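Local atomic coordinates of transaminase (Bacillus megaterium, PDB entry 5G09), a protein that probably transfers amino groups between amines and carbonyl compounds with the help of pyridoxal phosphate, as a class-III aminotransferase. Residues F55-Y60 with G444-V449; V431-V436 with K456-L461; K298-S303 with A339-N344. All blocks are in the same frame, centred on the assembly; numbering follows the deposited sequence.

Contact 1: F55-Y60 with G444-V449; sequences FFNQLY and GASLNV. With 6DF ([6-methyl-5-oxidanyl-4-[(~{E})-[(1~{R})-1-phenylethyl]iminomethyl]pyridin-3-yl]methyl dihydrogen phosphate), chain R.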
loop_
_atom_site.group_PDB
_atom_site.type_symbol
_atom_site.label_atom_id
_atom_site.label_comp_id
_atom_site.label_asym_id
_atom_site.label_seq_id
_atom_site.Cartn_x
_atom_site.Cartn_y
_atom_site.Cartn_z
ATOM N N PHE D 55 -14.309 -18.069 -34.264
ATOM C CA PHE D 55 -13.369 -18.962 -33.599
ATOM C C PHE D 55 -12.578 -18.243 -32.517
ATOM O O PHE D 55 -11.417 -18.573 -32.254
ATOM C CB PHE D 55 -12.484 -19.722 -34.590
ATOM C CG PHE D 55 -12.984 -21.113 -34.878
ATOM C CD1 PHE D 55 -14.291 -21.314 -35.318
ATOM C CD2 PHE D 55 -12.158 -22.212 -34.699
ATOM C CE1 PHE D 55 -14.772 -22.591 -35.576
ATOM C CE2 PHE D 55 -12.625 -23.507 -34.961
ATOM C CZ PHE D 55 -13.939 -23.693 -35.393
ATOM N N PHE D 56 -13.236 -17.245 -31.917
ATOM C CA PHE D 56 -12.875 -16.738 -30.615
ATOM C C PHE D 56 -13.913 -17.199 -29.588
ATOM O O PHE D 56 -13.672 -17.070 -28.393
ATOM C CB PHE D 56 -12.821 -15.191 -30.608
ATOM C CG PHE D 56 -11.645 -14.617 -31.369
ATOM C CD1 PHE D 56 -10.397 -14.490 -30.763
ATOM C CD2 PHE D 56 -11.784 -14.217 -32.680
ATOM C CE1 PHE D 56 -9.311 -13.968 -31.474
ATOM C CE2 PHE D 56 -10.707 -13.701 -33.402
ATOM C CZ PHE D 56 -9.473 -13.566 -32.795
ATOM N N ASN D 57 -15.075 -17.665 -30.056
ATOM C CA ASN D 57 -16.238 -17.960 -29.204
ATOM C C ASN D 57 -16.450 -16.744 -28.253
ATOM O O ASN D 57 -16.640 -16.901 -27.037
ATOM C CB ASN D 57 -16.004 -19.308 -28.460
ATOM C CG ASN D 57 -17.271 -19.932 -27.852
ATOM O OD1 ASN D 57 -17.261 -20.318 -26.672
ATOM N ND2 ASN D 57 -18.344 -20.096 -28.650
ATOM N N GLN D 58 -16.458 -15.546 -28.855
ATOM C CA GLN D 58 -16.463 -14.248 -28.179
ATOM C C GLN D 58 -15.218 -14.074 -27.317
ATOM O O GLN D 58 -14.170 -13.645 -27.812
ATOM C CB GLN D 58 -17.786 -14.013 -27.402
ATOM C CG GLN D 58 -18.975 -13.797 -28.325
ATOM C CD GLN D 58 -18.762 -12.604 -29.248
ATOM O OE1 GLN D 58 -18.785 -11.466 -28.799
ATOM N NE2 GLN D 58 -18.525 -12.865 -30.542
ATOM N N LEU D 59 -15.304 -14.456 -26.047
ATOM C CA LEU D 59 -14.125 -14.439 -25.165
ATOM C C LEU D 59 -13.980 -15.825 -24.532
ATOM O O LEU D 59 -13.886 -15.960 -23.310
ATOM C CB LEU D 59 -14.258 -13.307 -24.116
ATOM C CG LEU D 59 -14.293 -11.872 -24.667
ATOM C CD1 LEU D 59 -14.742 -10.868 -23.603
ATOM C CD2 LEU D 59 -12.946 -11.433 -25.256
ATOM N N TYR D 60 -14.003 -16.864 -25.381
ATOM C CA TYR D 60 -13.870 -18.258 -24.956
ATOM C C TYR D 60 -14.940 -18.556 -23.924
ATOM O O TYR D 60 -14.682 -19.226 -22.923
ATOM C CB TYR D 60 -12.419 -18.548 -24.458
ATOM C CG TYR D 60 -11.443 -17.949 -25.441
ATOM C CD1 TYR D 60 -11.100 -18.629 -26.622
ATOM C CD2 TYR D 60 -10.929 -16.655 -25.250
ATOM C CE1 TYR D 60 -10.260 -18.056 -27.561
ATOM C CE2 TYR D 60 -10.079 -16.083 -26.188
ATOM C CZ TYR D 60 -9.755 -16.776 -27.338
ATOM O OH TYR D 60 -8.919 -16.171 -28.256
ATOM N N GLY D 444 -10.643 -20.869 -30.154
ATOM C CA GLY D 444 -11.705 -21.527 -29.397
ATOM C C GLY D 444 -13.026 -21.410 -30.128
ATOM O O GLY D 444 -13.284 -20.398 -30.779
ATOM N N ALA D 445 -13.877 -22.424 -30.025
ATOM C CA ALA D 445 -15.214 -22.324 -30.564
ATOM C C ALA D 445 -16.182 -22.941 -29.548
ATOM O O ALA D 445 -15.753 -23.323 -28.454
ATOM C CB ALA D 445 -15.293 -23.018 -31.923
ATOM N N SER D 446 -17.474 -23.028 -29.867
ATOM C CA SER D 446 -18.395 -23.734 -28.959
ATOM C C SER D 446 -18.003 -25.212 -28.818
ATOM O O SER D 446 -17.375 -25.786 -29.707
ATOM C CB SER D 446 -19.858 -23.637 -29.420
ATOM O OG SER D 446 -20.275 -22.309 -29.667
ATOM N N LEU D 447 -18.360 -25.816 -27.690
ATOM C CA LEU D 447 -18.005 -27.205 -27.395
ATOM C C LEU D 447 -18.613 -28.177 -28.437
ATOM O O LEU D 447 -18.050 -29.234 -28.728
ATOM C CB LEU D 447 -18.492 -27.552 -25.976
ATOM C CG LEU D 447 -17.911 -26.683 -24.845
ATOM C CD1 LEU D 447 -18.148 -27.368 -23.515
ATOM C CD2 LEU D 447 -16.413 -26.467 -25.071
ATOM N N ASN D 448 -19.752 -27.781 -28.992
ATOM C CA ASN D 448 -20.473 -28.569 -29.984
ATOM C C ASN D 448 -20.269 -28.071 -31.428
ATOM O O ASN D 448 -21.098 -28.329 -32.296
ATOM C CB ASN D 448 -21.953 -28.569 -29.642
ATOM C CG ASN D 448 -22.591 -27.207 -29.842
ATOM O OD1 ASN D 448 -21.884 -26.188 -29.972
ATOM N ND2 ASN D 448 -23.909 -27.170 -29.876
ATOM N N VAL D 449 -19.176 -27.352 -31.675
ATOM C CA VAL D 449 -18.822 -26.885 -33.012
ATOM C C VAL D 449 -18.773 -28.091 -33.976
ATOM O O VAL D 449 -18.321 -29.168 -33.590
ATOM C CB VAL D 449 -17.487 -26.086 -32.980
ATOM C CG1 VAL D 449 -16.312 -26.965 -32.535
ATOM C CG2 VAL D 449 -17.189 -25.394 -34.308
HETATM N N1 6DF R . -10.321 -15.064 -14.904
HETATM C C2 6DF R . -9.916 -15.464 -16.109
HETATM N N2 6DF R . -10.872 -12.615 -19.199
HETATM C C3 6DF R . -10.369 -14.777 -17.234
HETATM C C4 6DF R . -11.251 -13.704 -17.104
HETATM C C5 6DF R . -11.641 -13.334 -15.811
HETATM C C6 6DF R . -11.161 -14.037 -14.739
HETATM C C7 6DF R . -11.007 -11.748 -20.404
HETATM C C8 6DF R . -12.443 -11.340 -20.738
HETATM C C9 6DF R . -10.191 -12.180 -21.597
HETATM C C10 6DF R . -10.148 -13.520 -22.003
HETATM C C11 6DF R . -9.374 -13.867 -23.117
HETATM C C12 6DF R . -8.679 -12.881 -23.841
HETATM C C13 6DF R . -8.732 -11.540 -23.450
HETATM O O2P 6DF R . -14.519 -10.602 -17.451
HETATM P P 6DF R . -14.947 -11.298 -16.168
HETATM O O3P 6DF R . -14.924 -10.268 -15.030
HETATM O O1P 6DF R . -16.317 -11.919 -16.282
HETATM O O4P 6DF R . -13.913 -12.495 -15.887
HETATM C "C5'" 6DF R . -12.564 -12.185 -15.504
HETATM C "C2'" 6DF R . -8.967 -16.646 -16.155
HETATM O O3 6DF R . -9.921 -15.154 -18.453
HETATM C "C4'" 6DF R . -11.722 -12.884 -18.264
HETATM C C14 6DF R . -9.490 -11.202 -22.328
#
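A chi1 of -164° turns the N57 side chain away from its own backbone N and lays the amide along the backbone of A445 and S446, with N57 CG 3.6 Å from A445 C. The ND2 end reaches S446, whose OG lies 3.1 Å from N57 ND2. The other end, OD1, is taken up by R277 and by the backbone N of V62; R277 also binds the carbonyl of A445, so one guanidinium group ties the two segments together. In this fold type I aminotransferase the short turn after strand 51-54 meets the loop between strand 440-443 and helix 451-469. A single backbone hydrogen bond crosses the contact, from G444 N to F55 O at 3.2 Å, almost straight at 179° although the donor stands well above the carbonyl plane. The F55 ring offers a face to A445, whose CB sits 3.8 Å from the ring centroid, nearly over its middle, in a CH-pi contact. V449 comes across at about a right angle, its CG2 3.8 Å from F55 CZ. The Y60 ring turns its edge to G444 N, 3.8 Å from Y60 CE1, and to C11 on the phenyl ring of 6DF, 3.8 Å from Y60 CD2, while F56 O lies over one face toward the rim. Its OH is hydrogen-bonded to the carbonyl of R442.

Contact 2: V431-V436 with K456-L461; sequences VLIGGV and KAMDAL. With 6DF ([6-methyl-5-oxidanyl-4-[(~{E})-[(1~{R})-1-phenylethyl]iminomethyl]pyridin-3-yl]methyl dihydrogen phosphate), chain R.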
loop_
_atom_site.group_PDB
_atom_site.type_symbol
_atom_site.label_atom_id
_atom_site.label_comp_id
_atom_site.label_asym_id
_atom_site.label_seq_id
_atom_site.Cartn_x
_atom_site.Cartn_y
_atom_site.Cartn_z
ATOM N N VAL D 431 -14.365 -15.770 -41.533
ATOM C CA VAL D 431 -14.006 -16.463 -40.294
ATOM C C VAL D 431 -13.285 -15.477 -39.372
ATOM O O VAL D 431 -12.440 -14.718 -39.805
ATOM C CB VAL D 431 -13.090 -17.682 -40.580
ATOM C CG1 VAL D 431 -12.462 -18.247 -39.311
ATOM C CG2 VAL D 431 -13.883 -18.776 -41.323
ATOM N N LEU D 432 -13.657 -15.505 -38.101
ATOM C CA LEU D 432 -12.961 -14.751 -37.063
ATOM C C LEU D 432 -11.978 -15.677 -36.351
ATOM O O LEU D 432 -12.377 -16.621 -35.666
ATOM C CB LEU D 432 -13.982 -14.177 -36.087
ATOM C CG LEU D 432 -14.829 -13.057 -36.684
ATOM C CD1 LEU D 432 -16.169 -12.881 -35.958
ATOM C CD2 LEU D 432 -14.000 -11.777 -36.617
ATOM N N ILE D 433 -10.686 -15.437 -36.551
ATOM C CA ILE D 433 -9.690 -16.283 -35.930
ATOM C C ILE D 433 -8.416 -15.486 -35.766
ATOM O O ILE D 433 -8.078 -14.663 -36.607
ATOM C CB ILE D 433 -9.478 -17.592 -36.735
ATOM C CG1 ILE D 433 -8.836 -18.652 -35.858
ATOM C CG2 ILE D 433 -8.677 -17.338 -38.006
ATOM C CD1 ILE D 433 -8.895 -20.072 -36.418
ATOM N N GLY D 434 -7.715 -15.702 -34.659
ATOM C CA GLY D 434 -6.572 -14.857 -34.347
ATOM C C GLY D 434 -6.095 -15.096 -32.943
ATOM O O GLY D 434 -6.019 -16.226 -32.517
ATOM N N GLY D 435 -5.748 -14.021 -32.226
ATOM C CA GLY D 435 -5.371 -14.156 -30.823
ATOM C C GLY D 435 -5.309 -12.788 -30.145
ATOM O O GLY D 435 -5.570 -11.765 -30.797
ATOM N N VAL D 436 -4.968 -12.766 -28.848
ATOM C CA VAL D 436 -4.842 -11.505 -28.102
ATOM C C VAL D 436 -3.371 -11.105 -27.860
ATOM O O VAL D 436 -3.044 -9.912 -27.695
ATOM C CB VAL D 436 -5.673 -11.517 -26.795
ATOM C CG1 VAL D 436 -7.166 -11.559 -27.121
ATOM C CG2 VAL D 436 -5.309 -12.694 -25.908
ATOM N N LYS D 456 -13.603 -25.300 -42.075
ATOM C CA LYS D 456 -13.738 -23.971 -42.614
ATOM C C LYS D 456 -12.769 -22.994 -41.903
ATOM O O LYS D 456 -12.095 -22.191 -42.560
ATOM C CB LYS D 456 -15.204 -23.534 -42.480
ATOM C CG LYS D 456 -15.497 -22.134 -42.987
ATOM C CD LYS D 456 -16.993 -21.850 -42.951
ATOM C CE LYS D 456 -17.249 -20.378 -43.223
ATOM N NZ LYS D 456 -18.709 -20.095 -43.275
ATOM N N ALA D 457 -12.680 -23.077 -40.572
ATOM C CA ALA D 457 -11.772 -22.169 -39.844
ATOM C C ALA D 457 -10.316 -22.504 -40.117
ATOM O O ALA D 457 -9.497 -21.610 -40.293
ATOM C CB ALA D 457 -12.048 -22.184 -38.345
ATOM N N MET D 458 -9.994 -23.798 -40.170
ATOM C CA MET D 458 -8.619 -24.222 -40.497
ATOM C C MET D 458 -8.213 -23.865 -41.938
ATOM O O MET D 458 -7.052 -23.517 -42.191
ATOM C CB MET D 458 -8.444 -25.720 -40.229
ATOM C CG MET D 458 -8.584 -26.134 -38.764
ATOM S SD MET D 458 -7.317 -25.459 -37.653
ATOM C CE MET D 458 -8.308 -24.185 -36.872
ATOM N N ASP D 459 -9.169 -23.932 -42.871
ATOM C CA ASP D 459 -8.955 -23.406 -44.235
ATOM C C ASP D 459 -8.637 -21.926 -44.230
ATOM O O ASP D 459 -7.688 -21.507 -44.876
ATOM C CB ASP D 459 -10.165 -23.652 -45.148
ATOM C CG ASP D 459 -10.230 -25.087 -45.667
ATOM O OD1 ASP D 459 -9.191 -25.801 -45.653
ATOM O OD2 ASP D 459 -11.326 -25.520 -46.089
ATOM N N ALA D 460 -9.438 -21.127 -43.513
ATOM C CA ALA D 460 -9.179 -19.684 -43.437
ATOM C C ALA D 460 -7.785 -19.394 -42.888
ATOM O O ALA D 460 -7.086 -18.504 -43.380
ATOM C CB ALA D 460 -10.251 -18.983 -42.596
ATOM N N LEU D 461 -7.371 -20.171 -41.888
ATOM C CA LEU D 461 -6.058 -20.011 -41.256
ATOM C C LEU D 461 -4.924 -20.335 -42.232
ATOM O O LEU D 461 -3.910 -19.637 -42.278
ATOM C CB LEU D 461 -5.958 -20.873 -39.991
ATOM C CG LEU D 461 -4.651 -20.851 -39.184
ATOM C CD1 LEU D 461 -4.174 -19.441 -38.859
ATOM C CD2 LEU D 461 -4.849 -21.627 -37.882
HETATM N N1 6DF R . -10.321 -15.064 -14.904
HETATM C C2 6DF R . -9.916 -15.464 -16.109
HETATM N N2 6DF R . -10.872 -12.615 -19.199
HETATM C C3 6DF R . -10.369 -14.777 -17.234
HETATM C C4 6DF R . -11.251 -13.704 -17.104
HETATM C C5 6DF R . -11.641 -13.334 -15.811
HETATM C C6 6DF R . -11.161 -14.037 -14.739
HETATM C C7 6DF R . -11.007 -11.748 -20.404
HETATM C C8 6DF R . -12.443 -11.340 -20.738
HETATM C C9 6DF R . -10.191 -12.180 -21.597
HETATM C C10 6DF R . -10.148 -13.520 -22.003
HETATM C C11 6DF R . -9.374 -13.867 -23.117
HETATM C C12 6DF R . -8.679 -12.881 -23.841
HETATM C C13 6DF R . -8.732 -11.540 -23.450
HETATM O O2P 6DF R . -14.519 -10.602 -17.451
HETATM P P 6DF R . -14.947 -11.298 -16.168
HETATM O O3P 6DF R . -14.924 -10.268 -15.030
HETATM O O1P 6DF R . -16.317 -11.919 -16.282
HETATM O O4P 6DF R . -13.913 -12.495 -15.887
HETATM C "C5'" 6DF R . -12.564 -12.185 -15.504
HETATM C "C2'" 6DF R . -8.967 -16.646 -16.155
HETATM O O3 6DF R . -9.921 -15.154 -18.453
HETATM C "C4'" 6DF R . -11.722 -12.884 -18.264
HETATM C C14 6DF R . -9.490 -11.202 -22.328
#
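V431 and I433 lean onto one side of helix 451-469, and A457 is the helix residue they share. The V431 branches spread over the helix surface: chi1 168° puts CG1 beside the carbonyl carbon, where that methyl drops over the backbone of A457, 4.0 Å from its CA, while CG2 reaches toward K456, 4.1 Å from K456 CG. Between the two sits the methyl of A460, whose CB is 3.7 Å from V431 CB and only slightly farther from either branch. The CA atoms of V431 and A457 are 6.1 Å apart, a closeness that the small alanines A457 and A460 probably allow.

I433 works with its far end. Its CD1 lies 4.3 Å from A457 CB and 4.2 Å from the CE of M458. The I433 and M458 side chains cross at about a right angle, and the bend of M458 at chi2 and chi3 brings CE back to I433 CD1, although the CB of M458 leaves the helix on the far side. F55 touches both I433 and A457, extending the apolar cluster.

Strand 431-432 is an outermost strand of the small mixed sheet that also contains 51-54, and helix 451-469 packs on one face of the sheet. L432 starts out from the other side and meets Y89 of the second subunit. Beyond the two glycines the chain runs on to the active site, where V436 CG1 lies 3.8 Å from C12 of the phenyl ring of 6DF.

No hydrogen bond crosses between strand and helix, and the charged end of K456 finds Y43 instead; what joins the segments is close, non-directional packing of aliphatic groups, in which shape counts for more than polarity.

Contact 3: K298-S303 with A339-N344; sequences KGLSSS and AAVCAN. With 6DF ([6-methyl-5-oxidanyl-4-[(~{E})-[(1~{R})-1-phenylethyl]iminomethyl]pyridin-3-yl]methyl dihydrogen phosphate), chain R.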
loop_
_atom_site.group_PDB
_atom_site.type_symbol
_atom_site.label_atom_id
_atom_site.label_comp_id
_atom_site.label_asym_id
_atom_site.label_seq_id
_atom_site.Cartn_x
_atom_site.Cartn_y
_atom_site.Cartn_z
ATOM N N LYS D 298 -18.030 -17.242 -17.359
ATOM C CA LYS D 298 -18.011 -17.629 -18.804
ATOM C C LYS D 298 -18.917 -18.851 -19.112
ATOM O O LYS D 298 -20.141 -18.690 -19.176
ATOM C CB LYS D 298 -16.560 -17.770 -19.360
ATOM C CG LYS D 298 -15.730 -16.455 -19.351
ATOM C CD LYS D 298 -14.283 -16.652 -19.808
ATOM C CE LYS D 298 -13.458 -15.363 -19.668
ATOM N NZ LYS D 298 -13.994 -14.296 -20.534
ATOM N N GLY D 299 -18.335 -20.046 -19.280
ATOM C CA GLY D 299 -19.115 -21.296 -19.457
ATOM C C GLY D 299 -20.040 -21.736 -18.323
ATOM O O GLY D 299 -20.880 -22.616 -18.509
ATOM N N LEU D 300 -19.913 -21.129 -17.145
ATOM C CA LEU D 300 -20.916 -21.307 -16.104
ATOM C C LEU D 300 -22.344 -21.074 -16.610
ATOM O O LEU D 300 -23.267 -21.825 -16.252
ATOM C CB LEU D 300 -20.620 -20.408 -14.891
ATOM C CG LEU D 300 -21.657 -20.334 -13.758
ATOM C CD1 LEU D 300 -21.761 -21.656 -13.027
ATOM C CD2 LEU D 300 -21.313 -19.187 -12.783
ATOM N N SER D 301 -22.545 -20.016 -17.387
ATOM C CA SER D 301 -23.845 -19.789 -18.014
ATOM C C SER D 301 -23.750 -19.822 -19.548
ATOM O O SER D 301 -24.747 -19.604 -20.208
ATOM C CB SER D 301 -24.470 -18.471 -17.517
ATOM O OG SER D 301 -23.786 -17.348 -18.069
ATOM N N SER D 302 -22.555 -20.123 -20.091
ATOM C CA SER D 302 -22.186 -19.877 -21.513
ATOM C C SER D 302 -22.591 -18.467 -21.986
ATOM O O SER D 302 -23.083 -18.281 -23.117
ATOM C CB SER D 302 -22.724 -20.972 -22.462
ATOM O OG SER D 302 -22.319 -22.283 -22.029
ATOM N N SER D 303 -22.373 -17.480 -21.106
ATOM C CA SER D 303 -22.691 -16.050 -21.366
ATOM C C SER D 303 -24.142 -15.748 -21.708
ATOM O O SER D 303 -24.459 -14.655 -22.233
ATOM C CB SER D 303 -21.817 -15.504 -22.514
ATOM O OG SER D 303 -20.489 -15.867 -22.288
ATOM N N ALA D 339 -31.427 -19.422 -13.204
ATOM C CA ALA D 339 -32.240 -20.248 -14.103
ATOM C C ALA D 339 -31.463 -20.586 -15.354
ATOM O O ALA D 339 -31.519 -21.716 -15.847
ATOM C CB ALA D 339 -33.531 -19.521 -14.437
ATOM N N ALA D 340 -30.736 -19.602 -15.872
ATOM C CA ALA D 340 -29.909 -19.774 -17.059
ATOM C C ALA D 340 -28.741 -20.719 -16.795
ATOM O O ALA D 340 -28.427 -21.553 -17.623
ATOM C CB ALA D 340 -29.418 -18.429 -17.599
ATOM N N VAL D 341 -28.091 -20.571 -15.643
ATOM C CA VAL D 341 -27.010 -21.484 -15.252
ATOM C C VAL D 341 -27.522 -22.927 -15.152
ATOM O O VAL D 341 -26.881 -23.829 -15.662
ATOM C CB VAL D 341 -26.365 -21.076 -13.910
ATOM C CG1 VAL D 341 -25.467 -22.188 -13.392
ATOM C CG2 VAL D 341 -25.586 -19.764 -14.073
ATOM N N CYS D 342 -28.666 -23.127 -14.498
ATOM C CA CYS D 342 -29.218 -24.480 -14.404
ATOM C C CYS D 342 -29.412 -25.110 -15.782
ATOM O O CYS D 342 -29.030 -26.256 -16.005
ATOM C CB CYS D 342 -30.538 -24.499 -13.634
ATOM S SG CYS D 342 -30.404 -24.137 -11.871
ATOM N N ALA D 343 -30.017 -24.362 -16.697
ATOM C CA ALA D 343 -30.366 -24.933 -18.008
ATOM C C ALA D 343 -29.105 -25.201 -18.789
ATOM O O ALA D 343 -29.021 -26.200 -19.506
ATOM C CB ALA D 343 -31.279 -24.015 -18.793
ATOM N N ASN D 344 -28.133 -24.290 -18.669
ATOM C CA ASN D 344 -26.876 -24.407 -19.386
ATOM C C ASN D 344 -26.168 -25.696 -18.959
ATOM O O ASN D 344 -25.718 -26.496 -19.792
ATOM C CB ASN D 344 -25.985 -23.163 -19.108
ATOM C CG ASN D 344 -24.574 -23.310 -19.641
ATOM O OD1 ASN D 344 -24.352 -23.423 -20.851
ATOM N ND2 ASN D 344 -23.593 -23.285 -18.736
HETATM N N1 6DF R . -10.321 -15.064 -14.904
HETATM C C2 6DF R . -9.916 -15.464 -16.109
HETATM N N2 6DF R . -10.872 -12.615 -19.199
HETATM C C3 6DF R . -10.369 -14.777 -17.234
HETATM C C4 6DF R . -11.251 -13.704 -17.104
HETATM C C5 6DF R . -11.641 -13.334 -15.811
HETATM C C6 6DF R . -11.161 -14.037 -14.739
HETATM C C7 6DF R . -11.007 -11.748 -20.404
HETATM C C8 6DF R . -12.443 -11.340 -20.738
HETATM C C9 6DF R . -10.191 -12.180 -21.597
HETATM C C10 6DF R . -10.148 -13.520 -22.003
HETATM C C11 6DF R . -9.374 -13.867 -23.117
HETATM C C12 6DF R . -8.679 -12.881 -23.841
HETATM C C13 6DF R . -8.732 -11.540 -23.450
HETATM O O2P 6DF R . -14.519 -10.602 -17.451
HETATM P P 6DF R . -14.947 -11.298 -16.168
HETATM O O3P 6DF R . -14.924 -10.268 -15.030
HETATM O O1P 6DF R . -16.317 -11.919 -16.282
HETATM O O4P 6DF R . -13.913 -12.495 -15.887
HETATM C "C5'" 6DF R . -12.564 -12.185 -15.504
HETATM C "C2'" 6DF R . -8.967 -16.646 -16.155
HETATM O O3 6DF R . -9.921 -15.154 -18.453
HETATM C "C4'" 6DF R . -11.722 -12.884 -18.264
HETATM C C14 6DF R . -9.490 -11.202 -22.328
#
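After K298 the backbone makes a short 3-10 turn at G299 and L300, then curls through S302 and S303 with positive phi, so that S301 N and S303 N reach the carbonyl of K298 from opposite faces of its plane. In the large domain of this fold type I enzyme, that curl follows strand 293-296 and rests on helix 335-350, where the CA atoms of S301 and V341 come within 4.5 Å.

N344 does most of the polar work. Its CG, anti to the backbone N (chi1 171°), carries the amide into the curl, where ND2 donates to G299 O at 2.8 Å, bent at 138°, and, weakly, to L300 O at 2.9 Å. V341 adds the apolar side: its CG1 meets L300 CD1 at 3.8 Å, and its CG2 lies as far from S301 CB.

The same turn presents K298, probably the Schiff-base lysine of the family, to 6DF, with CE 3.3 Å from C4'; its NZ is hydrogen-bonded to L59 O and to T330 OG1 of the second subunit. S302 OG, also bonded to L64 N, donates to N344 OD1 at 2.6 Å, tilted 32° out of the carbonyl plane.

From the N terminus, segment 55-60 comes first and opens the long loop that contact 1 will close. Inside that loop lies contact 3, closed locally when helix 335-350 returns to the 298-303 turn of the large domain. The chain then reaches 431-436, which opens contact 2 before 444-449 has completed contact 1; helix 451-469 finishes contact 2 last, so contacts 1 and 2 cross. These two also touch, with F55 N 2.8 Å from L432 O, a probable hydrogen bond. Contact 3 closes before contact 2 opens, so these lie in series, about 10 Å apart at their nearest atoms. Contact 1 bridges the small sheet and the K298 turn, and all three reach 6DF.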